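Local coordinates for conserved hypothetical protein (Streptococcus pneumoniae, PDB 2GK4) that probably joins phosphopantothenate to cysteine in coenzyme A biosynthesis, as a CoaB-type synthetase with a Rossmann-like fold, at residues A[168-171]-A[172-176]; A[37-41]-A[42-46]. All coordinates share one frame; numbering follows the deposited sequence. Where two conformers were deposited one is given.

Contact 1: A[168-171]-A[172-176]; sequences EDHL and VDIAR
H170 and I174 meet one turn apart at the start of helix 168-182, the crossover helix of the beta-alpha-beta unit that joins strands 156-163 and 186-191 in this Rossmann-like fold. Their side chains make a CH-pi contact. CG1 of I174 lies over one face of the H170 ring, 3.7 Å from its centroid and 21° off the ring normal, shifted toward the rim. CD1 of I174 continues along the same side, 3.6 Å from CE1 of H170. The first torsions bring the two groups together: H170 carries CG anti to its backbone N (chi1 176°), which swings the imidazole on toward the next turn, while I174 has CG1 beside its own N, reaching back.

Polar contacts hold the ring from another direction. A water lying in the ring plane at its edge is 2.9 Å from ND1 of H170 and donates a short bond, 2.5 Å, to OD2 of D173. It spans two groups whose ND1 and OD2 are 4.5 Å apart; with I174 on one face and the water at the edge, the turn of the imidazole is probably restrained.

Beneath these side chains run four helical backbone bonds, from V172, D173, I174 and A175 back to the carbonyls of E168, D169, H170 and L171. The one from I174 N to H170 O is nearly straight, at 2.9 Å and 176°.

The buried side is carried by L171, V172 and A175. L171 and A175 press on A189 of strand 186-191, and V172 on L210. Flanking them, I174 touches K161 and L163 of strand 156-163, and R176 also reaches L210, its NE bonding to E206 O; CG1 of V172 sits 3.6 Å above the plane of the R176 guanidinium, offset toward its rim.

Contact 2: A[37-41]-A[42-46]; sequences ETLLS and AGYEV
L39 and Y44 meet where helix 30-41 gives out in a Schellman motif, with G43 at positive phi (99°) turning the chain toward strand 45-50. Y44 N bonds back to L39 O (3.1 Å) and G43 N to L40 O (2.9 Å). The residues at the two ends of the wider bond also meet through their side chains, as is usual in this motif: CD2 of L39 lies 4.1 Å from CD1 of Y44, the two crossing at a slant, and L39 O fits in plane at the edge of the tyrosine ring.

V46 supplies the main bump. Its CG2, placed beside the backbone N by chi1 of 178°, pushes into the hollow between the two leucines, 3.8 Å from CB of L39 and 3.8 Å from CD2 of L40. The same CD2 also rests 3.5 Å from Y44 O. On the rim of the turn a water donates to both L40 O and Y44 O, tying the last helical turn to the outgoing chain.

Around this plug, L39 packs on I6 of strand 5-9, L40 and V46 on L63 of strand 63-67, and Y44 on L224 and Q228 of helix 216-228.

Overall arrangement
Contacts 1 and 2 serve different helices, their centres 30 Å apart and their nearest atoms about 20 Å apart, though both helices pack on the same mixed sheet. Contact 1 opens a crossover helix near strands 156-163, 186-191 and 202-205; contact 2 closes a helix beside strands 63-67, 45-50 and 5-9, at the other end of the strand order. Each is partly buried, with apolar side chains turned into the protein and polar residues or a bare turn outside. Their chemistry follows position: regular helical bonds, an imidazole and charged groups mark 168-176, whereas 37-46 rests on a Schellman turn and on leucine, valine and tyrosine side chains packed together.

Contact 1: A[168-171]-A[172-176]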
loop_
_atom_site.group_PDB
_atom_site.type_symbol
_atom_site.label_atom_id
_atom_site.label_comp_id
_atom_site.label_asym_id
_atom_site.label_seq_id
_atom_site.Cartn_x
_atom_site.Cartn_y
_atom_site.Cartn_z
ATOM N N GLU A 168 -0.155 20.787 23.255
ATOM C CA GLU A 168 0.751 19.868 23.941
ATOM C C GLU A 168 0.172 19.299 25.222
ATOM O O GLU A 168 0.453 18.178 25.554
ATOM C CB GLU A 168 2.134 20.508 24.152
ATOM C CG GLU A 168 2.790 20.847 22.821
ATOM C CD GLU A 168 4.279 21.167 22.943
ATOM O OE1 GLU A 168 4.735 21.622 24.030
ATOM O OE2 GLU A 168 4.978 20.981 21.924
ATOM N N ASP A 169 -0.666 20.049 25.944
ATOM C CA ASP A 169 -1.281 19.501 27.141
ATOM C C ASP A 169 -2.236 18.339 26.777
ATOM O O ASP A 169 -2.339 17.358 27.518
ATOM C CB ASP A 169 -2.009 20.599 27.941
ATOM C CG ASP A 169 -1.044 21.494 28.733
ATOM O OD1 ASP A 169 0.098 21.063 29.006
ATOM O OD2 ASP A 169 -1.431 22.629 29.101
ATOM N N HIS A 170 -2.900 18.439 25.626
ATOM C CA HIS A 170 -3.825 17.371 25.198
ATOM C C HIS A 170 -3.009 16.144 24.824
ATOM O O HIS A 170 -3.362 15.011 25.183
ATOM C CB HIS A 170 -4.703 17.823 24.026
ATOM C CG HIS A 170 -5.601 16.745 23.483
ATOM N ND1 HIS A 170 -6.649 16.219 24.205
ATOM C CD2 HIS A 170 -5.610 16.106 22.287
ATOM C CE1 HIS A 170 -7.269 15.306 23.476
ATOM N NE2 HIS A 170 -6.651 15.209 22.315
ATOM N N LEU A 171 -1.884 16.397 24.157
ATOM C CA LEU A 171 -0.967 15.356 23.730
ATOM C C LEU A 171 -0.498 14.583 24.968
ATOM O O LEU A 171 -0.491 13.355 24.973
ATOM C CB LEU A 171 0.206 16.004 22.988
ATOM C CG LEU A 171 1.171 15.242 22.102
ATOM C CD1 LEU A 171 0.422 14.284 21.149
ATOM C CD2 LEU A 171 2.072 16.230 21.300
ATOM N N VAL A 172 -0.102 15.312 26.009
ATOM C CA VAL A 172 0.299 14.699 27.281
ATOM C C VAL A 172 -0.830 13.891 27.940
ATOM O O VAL A 172 -0.612 12.755 28.375
ATOM C CB VAL A 172 0.839 15.769 28.272
ATOM C CG1 VAL A 172 1.030 15.167 29.685
ATOM C CG2 VAL A 172 2.174 16.299 27.719
ATOM N N ASP A 173 -2.029 14.472 27.986
ATOM C CA ASP A 173 -3.236 13.818 28.516
ATOM C C ASP A 173 -3.453 12.468 27.831
ATOM O O ASP A 173 -3.549 11.424 28.503
ATOM C CB ASP A 173 -4.435 14.780 28.339
ATOM C CG ASP A 173 -5.832 14.135 28.566
ATOM O OD1 ASP A 173 -5.982 12.922 28.778
ATOM O OD2 ASP A 173 -6.833 14.890 28.480
ATOM N N ILE A 174 -3.499 12.488 26.506
ATOM C CA ILE A 174 -3.676 11.254 25.717
ATOM C C ILE A 174 -2.522 10.241 25.897
ATOM O O ILE A 174 -2.762 9.022 26.040
ATOM C CB ILE A 174 -3.880 11.586 24.226
ATOM C CG1 ILE A 174 -5.105 12.504 24.039
ATOM C CG2 ILE A 174 -3.968 10.283 23.344
ATOM C CD1 ILE A 174 -6.461 11.908 24.498
ATOM N N ALA A 175 -1.285 10.729 25.871
ATOM C CA ALA A 175 -0.124 9.867 26.120
ATOM C C ALA A 175 -0.184 9.199 27.490
ATOM O O ALA A 175 0.110 8.001 27.608
ATOM C CB ALA A 175 1.188 10.647 25.950
ATOM N N ARG A 176 -0.576 9.943 28.529
ATOM C CA ARG A 176 -0.674 9.351 29.863
ATOM C C ARG A 176 -1.747 8.283 29.999
ATOM O O ARG A 176 -1.548 7.293 30.696
ATOM C CB ARG A 176 -0.841 10.425 30.927
ATOM C CG ARG A 176 0.505 11.044 31.220
ATOM C CD ARG A 176 0.501 11.989 32.352
ATOM N NE ARG A 176 1.883 12.365 32.601
ATOM C CZ ARG A 176 2.291 13.544 33.037
ATOM N NH1 ARG A 176 3.597 13.735 33.217
ATOM N NH2 ARG A 176 1.419 14.513 33.323
HETATM O O HOH W 1 -7.028 16.883 27.017
#

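Contact 2: A[37-41]-A[42-46]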
loop_
_atom_site.group_PDB
_atom_site.type_symbol
_atom_site.label_atom_id
_atom_site.label_comp_id
_atom_site.label_asym_id
_atom_site.label_seq_id
_atom_site.Cartn_x
_atom_site.Cartn_y
_atom_site.Cartn_z
ATOM N N GLU A 37 19.644 2.585 14.214
ATOM C CA GLU A 37 21.058 2.964 13.943
ATOM C C GLU A 37 21.773 3.448 15.196
ATOM O O GLU A 37 22.911 3.073 15.460
ATOM C CB GLU A 37 21.113 4.075 12.903
ATOM C CG GLU A 37 20.655 3.614 11.546
ATOM C CD GLU A 37 20.466 4.763 10.564
ATOM O OE1 GLU A 37 20.377 5.963 10.966
ATOM O OE2 GLU A 37 20.371 4.453 9.369
ATOM N N THR A 38 21.083 4.282 15.971
ATOM C CA THR A 38 21.652 4.827 17.199
ATOM C C THR A 38 21.995 3.723 18.174
ATOM O O THR A 38 23.110 3.713 18.745
ATOM C CB THR A 38 20.733 5.886 17.831
ATOM O OG1 THR A 38 20.552 6.939 16.876
ATOM C CG2 THR A 38 21.356 6.476 19.098
ATOM N N LEU A 39 21.074 2.769 18.343
ATOM C CA LEU A 39 21.319 1.659 19.281
ATOM C C LEU A 39 22.450 0.752 18.797
ATOM O O LEU A 39 23.340 0.358 19.577
ATOM C CB LEU A 39 20.024 0.861 19.505
ATOM C CG LEU A 39 18.929 1.717 20.151
ATOM C CD1 LEU A 39 17.595 1.019 19.993
ATOM C CD2 LEU A 39 19.246 2.005 21.619
ATOM N N LEU A 40 22.439 0.449 17.509
ATOM C CA LEU A 40 23.470 -0.444 16.951
ATOM C C LEU A 40 24.855 0.173 17.143
ATOM O O LEU A 40 25.829 -0.515 17.564
ATOM C CB LEU A 40 23.206 -0.663 15.453
ATOM C CG LEU A 40 21.987 -1.574 15.186
ATOM C CD1 LEU A 40 21.611 -1.570 13.696
ATOM C CD2 LEU A 40 22.200 -3.001 15.766
ATOM N N SER A 41 24.961 1.467 16.867
ATOM C CA SER A 41 26.261 2.153 16.933
ATOM C C SER A 41 26.752 2.352 18.373
ATOM O O SER A 41 27.953 2.607 18.613
ATOM C CB SER A 41 26.191 3.470 16.172
ATOM O OG SER A 41 25.967 3.221 14.792
ATOM N N ALA A 42 25.842 2.207 19.332
ATOM C CA ALA A 42 26.216 2.161 20.744
ATOM C C ALA A 42 26.435 0.740 21.287
ATOM O O ALA A 42 26.687 0.574 22.478
ATOM C CB ALA A 42 25.172 2.914 21.601
ATOM N N GLY A 43 26.327 -0.276 20.429
ATOM C CA GLY A 43 26.734 -1.641 20.757
ATOM C C GLY A 43 25.615 -2.593 21.184
ATOM O O GLY A 43 25.895 -3.716 21.625
ATOM N N TYR A 44 24.354 -2.168 21.067
ATOM C CA TYR A 44 23.206 -3.036 21.397
ATOM C C TYR A 44 22.884 -4.027 20.295
ATOM O O TYR A 44 23.089 -3.740 19.113
ATOM C CB TYR A 44 21.939 -2.195 21.655
ATOM C CG TYR A 44 22.042 -1.444 22.951
ATOM C CD1 TYR A 44 22.513 -0.140 22.969
ATOM C CD2 TYR A 44 21.725 -2.064 24.169
ATOM C CE1 TYR A 44 22.650 0.563 24.158
ATOM C CE2 TYR A 44 21.855 -1.372 25.371
ATOM C CZ TYR A 44 22.317 -0.057 25.353
ATOM O OH TYR A 44 22.476 0.648 26.526
ATOM N N GLU A 45 22.389 -5.189 20.717
ATOM C CA GLU A 45 21.801 -6.179 19.841
ATOM C C GLU A 45 20.350 -5.740 19.639
ATOM O O GLU A 45 19.653 -5.442 20.622
ATOM C CB GLU A 45 21.860 -7.555 20.505
ATOM C CG GLU A 45 21.169 -8.649 19.700
ATOM C CD GLU A 45 21.311 -10.020 20.368
ATOM O OE1 GLU A 45 20.444 -10.902 20.107
ATOM O OE2 GLU A 45 22.269 -10.183 21.175
ATOM N N VAL A 46 19.940 -5.599 18.382
ATOM C CA VAL A 46 18.584 -5.114 18.064
ATOM C C VAL A 46 17.891 -6.097 17.142
ATOM O O VAL A 46 18.479 -6.559 16.168
ATOM C CB VAL A 46 18.605 -3.736 17.345
ATOM C CG1 VAL A 46 17.150 -3.283 16.984
ATOM C CG2 VAL A 46 19.317 -2.681 18.199
HETATM O O HOH W 2 25.604 -3.147 17.967
#